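Local structure of pngf-ii (Elizabethkingia meningoseptica, 4R4X) at residues 249-255 and 296-302; 276-280 and 399-405; 285-289 and 380-385; 421-425 and 441-445. The protein acts as a peptide:N-glycosidase that removes N-linked glycans from glycoproteins, probably by hydrolysing the amide link between glycan and polypeptide. One frame throughout, in Å; residues are numbered along the deposited sequence. Where two conformers were deposited one is given.

Contact 1: 249-255 and 296-302; sequences GDVFIIP and FIELMRF
A classic beta bulge interrupts this antiparallel strand pair in the middle of the nine-stranded sheet of the PNGase F-like part. Strand 249-253 runs at 168° to strand 300-302, axes 4.7 Å apart. G249 pairs with F302, D250 with R301 and V251 with M300; the register then slips by one, so that F252 faces E298 and I253 faces I297. L299, in a near-helical conformation (phi/psi -66/-41), is the extra residue. V251 O takes M300 N at 3.2 Å and, weakly, L299 N at 2.7 Å, while V251 N donates to M300 O at 3.0 Å. Beyond the bulge, I253 N reaches I297 O at 2.9 Å and I297 N reaches I253 O at 3.0 Å. At the other end G249 N lies 2.8 Å from F302 O and F302 N 3.1 Å from G249 O.

V251, I253, I297 and M300 (selenomethionine) form an apolar face turned to strand 231-240 and helix 336-339. The opposite face carries a charged network, D250, E298 and R301, beside F252. R301 NH2 forms a salt bridge to E298 OE1 (2.8 Å), R301 NE donates to E298 OE2 (2.9 Å), D250 OD1 makes a long salt bridge to R301 NE (3.8 Å), and E298 OE1 also bonds S531. F302, chi1 p, folds its ring back over G249, whose CA sits 3.8 Å from the ring centroid in a CH-pi contact.

Contact 2: 276-280 and 399-405; sequences YQNGN and MFNSDKG
G405 O is the focus of the polar network, accepting Y276 OH at 2.7 Å and N278 ND2 at 2.9 Å. The same N278 amide nitrogen donates to M399 O at 2.9 Å, so one asparagine joins both ends of segment 399-405. Its chi1 is p, with chi2 near 0°, and its OD1 turns back on its own loop to take N280 N at 3.1 Å, an Asx turn. S402 OG donates to N278 O (3.2 Å) and accepts K404 N (3.0 Å), an ST turn set within the type I beta turn S402-G405, which G405 N to S402 O closes at 3.0 Å. N401 ND2 reaches N280 OD1 at 2.8 Å, and a water bridges N280 O (2.8 Å) and N401 OD1 (3.0 Å). A second water accepts from K404 NZ at 2.8 Å and is weakly bound to Q277 O. Packing is slight: the K404 chain lies along N278, CD to CB 3.9 Å, and its CE comes 3.7 Å from Y276 OH. Without backbone pairing between them, the loop between strands 275-276 and 284-285 is tied to the loop leading into strand 406-412 chiefly by asparagine, serine and tyrosine groups that satisfy backbone carbonyls.

Contact 3: 285-289 and 380-385; sequences QGVAL and LPVFNT
The backbone of 285-289 is irregular and runs antiparallel to strand 380-384, which it meets at a single bridge, A288 opposite F383, with CA atoms 4.4 Å apart. Two hydrogen bonds flank this pair: N384 N to V287 O at 2.8 Å and L289 N to V382 O at 3.0 Å. CA-H...O contacts add to them, F383 CA to V287 O at 3.2 Å and V287 CA to N384 O at 3.1 Å. Before the bridge G286 has positive phi (68/27) and V287 is not extended (-95/-11), so the regular pairing goes no further in that direction. Strand 380-384 is itself bent by a classic bulge, in which V382 (-107/-36) and F383 both face G532 of strand 527-537.

L289, with chi1 and chi2 both t, reaches along the strand: its CD1 lies 3.9 Å from L380 CD2, 4.5 Å from V382 CG1 and 3.5 Å from P381 O, which is buried with no polar partner in the model. V287, chi1 m, packs against the chain at T385, CG1 to CA 3.9 Å. F383 turns its ring away to V406, V408 and V530, while the N384 amide binds F296 O and T386 N.

Between the two segments only main-chain groups carry the hydrogen bonds, so these and the apolar packing tie the loop to the edge strand of the nine-stranded sheet irrespective of polar side chains.

Contact 4: 421-425 and 441-445; sequences LRYIT and ENSIY
Two extended strands face each other across the interior of a beta sandwich, too far apart for main-chain pairing. The axes of 421-425 and 442-445 approach to 10.6 Å and run nearly antiparallel at 154°; L421 lies nearest I444 (CA-CA 9.3 Å) and T425 nearest N442 (8.5 Å). The side chains of L421, Y423 and T425, all chi1 t, point across the gap to N442 and I444, both chi1 m.

One acceptor serves the polar end. N442 OD1 takes the hydroxyl of Y423 (OH to OD1 2.6 Å) and that of T425 (OG1 to OD1 2.8 Å), so both hydroxyl donors are used inside the core. N442 ND2 donates weakly to K440 O. Beside this cluster the filling is apolar: I444 CD1 lies over one face of the Y423 ring, 4.1 Å from Y423 CE2, and I444 CG2 is 4.1 Å from L421 CD2.

Several main-chain groups pair within their own sheets: Y423 bonds V497, I424 bonds S531 and N442 bonds F454; T425 O instead accepts from N487 ND2. On the far side of its strand R422 NE forms a salt bridge with E334, while R422 NH2 donates to E298 O. F454, W528 and V530 surround the hydroxyl cluster, from strands 449-454 and 527-537; strand 416-428 runs between 493-504 and 527-537, and 442-446 between 449-454 and 507-514.

Overall arrangement
Contacts 1, 3 and 4 are buried and all reach the nine-stranded sheet, whereas contact 2 lies farther out, about 37 Å between its centre and that of the chain. Contact 1 is true strand pairing with a charged network on one face; contact 3 borders the outermost strand with a loop; contact 4 joins that sheet to the facing four-stranded one through side chains alone. Contact 2 relies on side-chain amides, hydroxyls and waters. Neighbours interlock: N384 ND2 meets F296 O between contacts 3 and 1, R422 reaches the bulge of contact 1 from contact 4, F383 packs on Y423, and V287 touches Y276 and M399 of contact 2.

Contact 1: 249-255 and 296-302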
# COMPACT_ATOMS: atom_id res chain seq x y z
N GLY A 249 -10.78 -3.30 -15.03
CA GLY A 249 -11.03 -2.79 -13.70
C GLY A 249 -10.43 -1.40 -13.44
O GLY A 249 -9.43 -0.98 -14.05
N ASP A 250 -11.07 -0.69 -12.52
CA ASP A 250 -10.56 0.59 -12.04
C ASP A 250 -10.91 0.72 -10.58
O ASP A 250 -12.01 0.37 -10.17
CB ASP A 250 -11.24 1.76 -12.76
CG ASP A 250 -10.36 2.46 -13.79
OD1 ASP A 250 -9.13 2.25 -13.85
OD2 ASP A 250 -10.92 3.26 -14.56
N VAL A 251 -9.98 1.27 -9.81
CA VAL A 251 -10.27 1.89 -8.53
C VAL A 251 -10.19 3.38 -8.82
O VAL A 251 -9.19 3.86 -9.40
CB VAL A 251 -9.26 1.50 -7.46
CG1 VAL A 251 -9.60 2.17 -6.14
CG2 VAL A 251 -9.23 -0.02 -7.30
N PHE A 252 -11.25 4.08 -8.48
CA PHE A 252 -11.41 5.47 -8.86
C PHE A 252 -11.91 6.30 -7.70
O PHE A 252 -12.46 5.77 -6.74
CB PHE A 252 -12.36 5.61 -10.07
CG PHE A 252 -13.77 5.15 -9.81
CD1 PHE A 252 -14.14 3.83 -10.02
CD2 PHE A 252 -14.75 6.04 -9.37
CE1 PHE A 252 -15.44 3.40 -9.78
CE2 PHE A 252 -16.05 5.63 -9.16
CZ PHE A 252 -16.40 4.29 -9.34
N ILE A 253 -11.66 7.60 -7.79
CA ILE A 253 -12.28 8.59 -6.93
C ILE A 253 -13.01 9.60 -7.80
O ILE A 253 -12.74 9.72 -9.01
CB ILE A 253 -11.27 9.30 -5.98
CG1 ILE A 253 -10.18 10.02 -6.77
CG2 ILE A 253 -10.63 8.29 -5.03
CD1 ILE A 253 -9.27 10.90 -5.94
N ILE A 254 -13.96 10.32 -7.20
CA ILE A 254 -14.79 11.24 -7.93
C ILE A 254 -14.50 12.68 -7.47
O ILE A 254 -14.93 13.08 -6.37
CB ILE A 254 -16.29 10.90 -7.77
CG1 ILE A 254 -16.57 9.50 -8.31
CG2 ILE A 254 -17.14 11.93 -8.50
CD1 ILE A 254 -17.95 8.98 -8.05
N PRO A 255 -13.77 13.47 -8.28
CA PRO A 255 -13.62 14.89 -7.87
C PRO A 255 -14.93 15.67 -8.00
O PRO A 255 -15.58 15.65 -9.05
CB PRO A 255 -12.58 15.44 -8.85
CG PRO A 255 -11.99 14.24 -9.52
CD PRO A 255 -13.04 13.18 -9.51
N PHE A 296 -13.73 11.63 -13.65
CA PHE A 296 -13.21 10.91 -12.49
C PHE A 296 -11.70 10.64 -12.62
O PHE A 296 -11.12 10.74 -13.72
CB PHE A 296 -14.02 9.64 -12.19
CG PHE A 296 -13.78 8.50 -13.13
CD1 PHE A 296 -12.80 7.56 -12.85
CD2 PHE A 296 -14.56 8.33 -14.26
CE1 PHE A 296 -12.58 6.48 -13.70
CE2 PHE A 296 -14.37 7.24 -15.11
CZ PHE A 296 -13.37 6.31 -14.83
N ILE A 297 -11.07 10.36 -11.48
CA ILE A 297 -9.65 10.02 -11.40
C ILE A 297 -9.52 8.53 -11.13
O ILE A 297 -10.12 7.99 -10.16
CB ILE A 297 -8.97 10.84 -10.31
CG1 ILE A 297 -8.90 12.30 -10.78
CG2 ILE A 297 -7.56 10.33 -9.95
CD1 ILE A 297 -8.37 13.22 -9.74
N GLU A 298 -8.71 7.88 -11.97
CA GLU A 298 -8.31 6.47 -11.76
C GLU A 298 -7.17 6.38 -10.76
O GLU A 298 -6.04 6.80 -11.05
CB GLU A 298 -7.84 5.85 -13.08
CG GLU A 298 -8.84 5.91 -14.16
CD GLU A 298 -8.36 5.31 -15.47
OE1 GLU A 298 -7.23 5.63 -15.91
OE2 GLU A 298 -9.12 4.53 -16.06
N LEU A 299 -7.44 5.87 -9.56
CA LEU A 299 -6.32 5.59 -8.63
C LEU A 299 -5.43 4.48 -9.19
O LEU A 299 -4.21 4.56 -9.09
CB LEU A 299 -6.82 5.17 -7.25
CG LEU A 299 -7.68 6.16 -6.47
CD1 LEU A 299 -7.84 5.64 -5.03
CD2 LEU A 299 -7.05 7.56 -6.47
N MSE A 300 -6.05 3.45 -9.76
CA MSE A 300 -5.36 2.23 -10.22
C MSE A 300 -6.17 1.62 -11.32
O MSE A 300 -7.34 1.33 -11.13
CB MSE A 300 -5.23 1.20 -9.07
CG MSE A 300 -4.65 -0.15 -9.49
SE MSE A 300 -5.32 -1.66 -8.39
CE MSE A 300 -5.29 -0.80 -6.62
N ARG A 301 -5.56 1.43 -12.50
CA ARG A 301 -6.17 0.70 -13.60
C ARG A 301 -5.58 -0.70 -13.56
O ARG A 301 -4.35 -0.87 -13.50
CB ARG A 301 -5.88 1.39 -14.94
CG ARG A 301 -6.26 0.58 -16.19
CD ARG A 301 -7.49 1.05 -16.94
NE ARG A 301 -7.49 2.48 -17.25
CZ ARG A 301 -7.01 3.08 -18.34
NH1 ARG A 301 -6.43 2.40 -19.33
NH2 ARG A 301 -7.09 4.41 -18.44
N PHE A 302 -6.46 -1.72 -13.55
CA PHE A 302 -6.03 -3.10 -13.44
C PHE A 302 -6.88 -3.98 -14.33
O PHE A 302 -7.97 -3.59 -14.77
CB PHE A 302 -6.06 -3.61 -11.97
CG PHE A 302 -7.44 -3.73 -11.38
CD1 PHE A 302 -8.09 -2.62 -10.83
CD2 PHE A 302 -8.10 -4.96 -11.33
CE1 PHE A 302 -9.37 -2.72 -10.30
CE2 PHE A 302 -9.38 -5.08 -10.80
CZ PHE A 302 -10.02 -3.96 -10.27

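Contact 2: 276-280 and 399-405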
# COMPACT_ATOMS: atom_id res chain seq x y z
N TYR A 276 -19.16 15.04 -25.25
CA TYR A 276 -17.95 15.35 -26.00
C TYR A 276 -18.11 14.87 -27.44
O TYR A 276 -18.53 13.74 -27.68
CB TYR A 276 -16.70 14.67 -25.38
CG TYR A 276 -15.42 14.92 -26.16
CD1 TYR A 276 -14.76 16.15 -26.11
CD2 TYR A 276 -14.87 13.93 -26.96
CE1 TYR A 276 -13.59 16.38 -26.83
CE2 TYR A 276 -13.70 14.14 -27.67
CZ TYR A 276 -13.07 15.37 -27.62
OH TYR A 276 -11.93 15.57 -28.34
N GLN A 277 -17.76 15.72 -28.40
CA GLN A 277 -17.83 15.37 -29.83
C GLN A 277 -16.60 15.91 -30.54
O GLN A 277 -16.13 16.99 -30.19
CB GLN A 277 -19.13 15.93 -30.44
CG GLN A 277 -20.36 15.21 -29.93
CD GLN A 277 -21.68 15.76 -30.46
OE1 GLN A 277 -22.72 15.13 -30.32
NE2 GLN A 277 -21.64 16.94 -31.03
N ASN A 278 -16.06 15.17 -31.52
CA ASN A 278 -14.80 15.59 -32.14
C ASN A 278 -14.76 15.50 -33.66
O ASN A 278 -13.66 15.58 -34.25
CB ASN A 278 -13.63 14.79 -31.57
CG ASN A 278 -13.63 13.35 -32.03
OD1 ASN A 278 -14.51 12.91 -32.79
ND2 ASN A 278 -12.64 12.60 -31.56
N GLY A 279 -15.93 15.33 -34.27
CA GLY A 279 -16.04 15.24 -35.73
C GLY A 279 -16.27 13.84 -36.28
O GLY A 279 -16.55 13.70 -37.46
N ASN A 280 -16.13 12.79 -35.47
CA ASN A 280 -16.29 11.42 -36.00
C ASN A 280 -17.74 10.92 -36.08
O ASN A 280 -17.96 9.77 -36.40
CB ASN A 280 -15.39 10.40 -35.26
CG ASN A 280 -15.96 9.93 -33.92
OD1 ASN A 280 -15.47 8.93 -33.37
ND2 ASN A 280 -16.93 10.65 -33.36
N MSE A 399 -13.25 7.29 -29.97
CA MSE A 399 -13.10 8.64 -30.54
C MSE A 399 -11.83 8.85 -31.32
O MSE A 399 -11.67 9.87 -31.97
CB MSE A 399 -13.19 9.71 -29.44
CG MSE A 399 -12.04 9.77 -28.45
SE MSE A 399 -12.33 8.49 -26.96
CE MSE A 399 -13.85 9.37 -26.07
N PHE A 400 -10.93 7.88 -31.29
CA PHE A 400 -9.60 8.10 -31.81
C PHE A 400 -9.47 7.81 -33.30
O PHE A 400 -8.40 7.98 -33.88
CB PHE A 400 -8.60 7.33 -30.96
CG PHE A 400 -8.47 7.90 -29.58
CD1 PHE A 400 -7.82 9.11 -29.39
CD2 PHE A 400 -9.00 7.25 -28.49
CE1 PHE A 400 -7.71 9.66 -28.14
CE2 PHE A 400 -8.87 7.79 -27.22
CZ PHE A 400 -8.23 9.00 -27.04
N ASN A 401 -10.57 7.45 -33.95
CA ASN A 401 -10.56 7.45 -35.42
C ASN A 401 -10.60 8.85 -36.05
O ASN A 401 -10.44 8.97 -37.26
CB ASN A 401 -11.63 6.54 -36.02
CG ASN A 401 -13.04 7.08 -35.84
OD1 ASN A 401 -13.89 6.91 -36.74
ND2 ASN A 401 -13.31 7.71 -34.73
N SER A 402 -10.80 9.90 -35.25
CA SER A 402 -10.69 11.27 -35.75
C SER A 402 -9.32 11.77 -35.36
O SER A 402 -8.88 11.52 -34.24
CB SER A 402 -11.73 12.19 -35.12
OG SER A 402 -11.35 13.55 -35.25
N ASP A 403 -8.68 12.52 -36.25
CA ASP A 403 -7.40 13.17 -35.93
C ASP A 403 -7.50 14.10 -34.71
O ASP A 403 -6.49 14.34 -34.06
CB ASP A 403 -6.86 13.96 -37.13
CG ASP A 403 -5.47 14.55 -36.86
OD1 ASP A 403 -4.48 13.79 -36.83
OD2 ASP A 403 -5.36 15.77 -36.64
N LYS A 404 -8.69 14.62 -34.39
CA LYS A 404 -8.86 15.50 -33.23
C LYS A 404 -8.68 14.74 -31.89
O LYS A 404 -8.28 15.33 -30.89
CB LYS A 404 -10.22 16.19 -33.23
CG LYS A 404 -10.44 17.08 -32.01
CD LYS A 404 -11.61 18.05 -32.16
CE LYS A 404 -12.27 18.34 -30.80
NZ LYS A 404 -13.36 19.35 -30.93
N GLY A 405 -8.98 13.45 -31.89
CA GLY A 405 -8.79 12.62 -30.69
C GLY A 405 -9.54 13.23 -29.52
O GLY A 405 -10.72 13.59 -29.64
O HOH W 1 -15.32 18.74 -32.90
O HOH W 2 -16.74 7.24 -35.99

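Contact 3: 285-289 and 380-385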
# COMPACT_ATOMS: atom_id res chain seq x y z
N GLN A 285 -19.45 10.73 -23.43
CA GLN A 285 -20.04 11.32 -22.24
C GLN A 285 -19.04 11.43 -21.09
O GLN A 285 -18.47 10.43 -20.65
CB GLN A 285 -21.23 10.49 -21.77
CG GLN A 285 -22.27 10.21 -22.84
CD GLN A 285 -21.92 9.04 -23.74
OE1 GLN A 285 -21.38 8.02 -23.29
NE2 GLN A 285 -22.25 9.18 -25.02
N GLY A 286 -18.85 12.65 -20.59
CA GLY A 286 -18.12 12.88 -19.34
C GLY A 286 -16.64 12.56 -19.39
O GLY A 286 -16.04 12.28 -18.36
N VAL A 287 -16.06 12.65 -20.58
CA VAL A 287 -14.67 12.25 -20.79
C VAL A 287 -13.67 13.38 -20.68
O VAL A 287 -12.46 13.12 -20.63
CB VAL A 287 -14.46 11.52 -22.13
CG1 VAL A 287 -15.35 10.30 -22.18
CG2 VAL A 287 -14.71 12.43 -23.33
N ALA A 288 -14.16 14.62 -20.65
CA ALA A 288 -13.29 15.79 -20.63
C ALA A 288 -13.74 16.84 -19.61
O ALA A 288 -14.93 17.03 -19.38
CB ALA A 288 -13.24 16.43 -22.02
N LEU A 289 -12.77 17.51 -19.01
CA LEU A 289 -13.06 18.60 -18.11
C LEU A 289 -13.80 19.69 -18.90
O LEU A 289 -13.53 19.89 -20.09
CB LEU A 289 -11.75 19.14 -17.52
CG LEU A 289 -11.62 20.50 -16.86
CD1 LEU A 289 -10.31 20.53 -16.10
CD2 LEU A 289 -11.67 21.63 -17.88
N LEU A 380 -5.16 18.32 -11.17
CA LEU A 380 -6.33 18.66 -11.98
C LEU A 380 -6.62 17.54 -12.97
O LEU A 380 -5.82 17.31 -13.89
CB LEU A 380 -6.10 19.93 -12.78
CG LEU A 380 -7.30 20.43 -13.59
CD1 LEU A 380 -8.43 20.84 -12.67
CD2 LEU A 380 -6.92 21.60 -14.49
N PRO A 381 -7.76 16.84 -12.81
CA PRO A 381 -8.17 15.82 -13.77
C PRO A 381 -8.64 16.48 -15.06
O PRO A 381 -9.55 17.29 -15.01
CB PRO A 381 -9.35 15.12 -13.08
CG PRO A 381 -9.90 16.13 -12.13
CD PRO A 381 -8.72 16.98 -11.69
N VAL A 382 -8.02 16.14 -16.19
CA VAL A 382 -8.31 16.83 -17.45
C VAL A 382 -9.11 15.98 -18.42
O VAL A 382 -9.98 16.49 -19.11
CB VAL A 382 -7.03 17.39 -18.11
CG1 VAL A 382 -6.49 18.56 -17.29
CG2 VAL A 382 -5.96 16.35 -18.26
N PHE A 383 -8.87 14.66 -18.45
CA PHE A 383 -9.69 13.78 -19.24
C PHE A 383 -9.69 12.37 -18.68
O PHE A 383 -8.79 11.98 -17.93
CB PHE A 383 -9.27 13.74 -20.72
CG PHE A 383 -7.85 13.32 -20.95
CD1 PHE A 383 -7.53 12.00 -21.14
CD2 PHE A 383 -6.84 14.27 -21.06
CE1 PHE A 383 -6.21 11.61 -21.35
CE2 PHE A 383 -5.52 13.90 -21.29
CZ PHE A 383 -5.21 12.57 -21.43
N ASN A 384 -10.72 11.63 -19.05
CA ASN A 384 -10.82 10.21 -18.75
C ASN A 384 -11.82 9.58 -19.71
O ASN A 384 -13.02 9.85 -19.62
CB ASN A 384 -11.28 10.00 -17.32
CG ASN A 384 -11.05 8.57 -16.84
OD1 ASN A 384 -11.01 7.62 -17.63
ND2 ASN A 384 -10.87 8.42 -15.54
N THR A 385 -11.31 8.78 -20.64
CA THR A 385 -12.16 8.13 -21.61
C THR A 385 -12.66 6.78 -21.16
O THR A 385 -13.52 6.21 -21.80
CB THR A 385 -11.47 7.93 -22.98
OG1 THR A 385 -10.44 6.93 -22.88
CG2 THR A 385 -10.87 9.27 -23.48

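Contact 4: 421-425 and 441-445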
# COMPACT_ATOMS: atom_id res chain seq x y z
N LEU A 421 1.89 15.32 -17.00
CA LEU A 421 0.64 14.64 -17.25
C LEU A 421 0.79 13.21 -16.78
O LEU A 421 1.62 12.47 -17.31
CB LEU A 421 0.26 14.67 -18.73
CG LEU A 421 -1.11 14.07 -19.05
CD1 LEU A 421 -2.23 14.90 -18.46
CD2 LEU A 421 -1.33 13.94 -20.56
N ARG A 422 0.01 12.85 -15.76
CA ARG A 422 -0.11 11.47 -15.31
C ARG A 422 -1.06 10.81 -16.26
O ARG A 422 -2.24 11.16 -16.31
CB ARG A 422 -0.65 11.41 -13.88
CG ARG A 422 -0.86 10.01 -13.30
CD ARG A 422 -1.51 10.14 -11.93
NE ARG A 422 -1.78 8.88 -11.25
CZ ARG A 422 -2.93 8.20 -11.29
NH1 ARG A 422 -3.05 7.10 -10.58
NH2 ARG A 422 -3.95 8.60 -12.03
N TYR A 423 -0.54 9.87 -17.04
CA TYR A 423 -1.24 9.36 -18.21
C TYR A 423 -1.31 7.83 -18.15
O TYR A 423 -0.27 7.16 -18.10
CB TYR A 423 -0.51 9.79 -19.48
CG TYR A 423 -1.14 9.36 -20.79
CD1 TYR A 423 -2.34 9.91 -21.22
CD2 TYR A 423 -0.50 8.46 -21.63
CE1 TYR A 423 -2.91 9.54 -22.43
CE2 TYR A 423 -1.03 8.11 -22.86
CZ TYR A 423 -2.24 8.66 -23.26
OH TYR A 423 -2.82 8.29 -24.45
N ILE A 424 -2.53 7.33 -18.11
CA ILE A 424 -2.80 5.88 -18.11
C ILE A 424 -3.47 5.53 -19.42
O ILE A 424 -4.53 6.05 -19.74
CB ILE A 424 -3.71 5.46 -16.95
CG1 ILE A 424 -3.11 5.93 -15.63
CG2 ILE A 424 -3.89 3.94 -16.91
CD1 ILE A 424 -3.98 5.67 -14.41
N THR A 425 -2.85 4.63 -20.18
CA THR A 425 -3.40 4.24 -21.47
C THR A 425 -3.41 2.73 -21.67
O THR A 425 -2.40 2.07 -21.38
CB THR A 425 -2.66 4.90 -22.66
OG1 THR A 425 -3.24 4.44 -23.89
CG2 THR A 425 -1.13 4.58 -22.65
N GLU A 441 1.10 4.07 -31.66
CA GLU A 441 1.69 5.24 -31.05
C GLU A 441 0.66 6.21 -30.48
O GLU A 441 -0.24 6.63 -31.19
CB GLU A 441 2.55 5.94 -32.09
CG GLU A 441 3.29 7.16 -31.59
CD GLU A 441 4.31 7.64 -32.62
OE1 GLU A 441 3.94 8.40 -33.54
OE2 GLU A 441 5.49 7.26 -32.51
N ASN A 442 0.79 6.54 -29.18
CA ASN A 442 -0.01 7.58 -28.52
C ASN A 442 0.79 8.88 -28.58
O ASN A 442 1.95 8.91 -28.14
CB ASN A 442 -0.27 7.27 -27.01
CG ASN A 442 -1.26 6.13 -26.75
OD1 ASN A 442 -1.99 6.15 -25.75
ND2 ASN A 442 -1.26 5.13 -27.61
N SER A 443 0.18 9.94 -29.07
CA SER A 443 0.83 11.25 -29.19
C SER A 443 0.11 12.27 -28.29
O SER A 443 -1.09 12.44 -28.37
CB SER A 443 0.80 11.73 -30.63
OG SER A 443 1.60 10.89 -31.46
N ILE A 444 0.87 12.95 -27.44
CA ILE A 444 0.34 13.94 -26.52
C ILE A 444 0.83 15.34 -26.95
O ILE A 444 2.04 15.57 -27.11
CB ILE A 444 0.78 13.65 -25.07
CG1 ILE A 444 0.13 12.36 -24.52
CG2 ILE A 444 0.40 14.79 -24.14
CD1 ILE A 444 0.64 11.10 -25.17
N TYR A 445 -0.11 16.26 -27.11
CA TYR A 445 0.18 17.64 -27.49
C TYR A 445 -0.15 18.59 -26.34
O TYR A 445 -1.13 18.39 -25.61
CB TYR A 445 -0.67 18.00 -28.71
CG TYR A 445 -0.39 17.20 -29.95
CD1 TYR A 445 -0.82 15.89 -30.06
CD2 TYR A 445 0.26 17.77 -31.04
CE1 TYR A 445 -0.57 15.16 -31.21
CE2 TYR A 445 0.48 17.05 -32.20
CZ TYR A 445 0.07 15.74 -32.26
OH TYR A 445 0.31 15.00 -33.40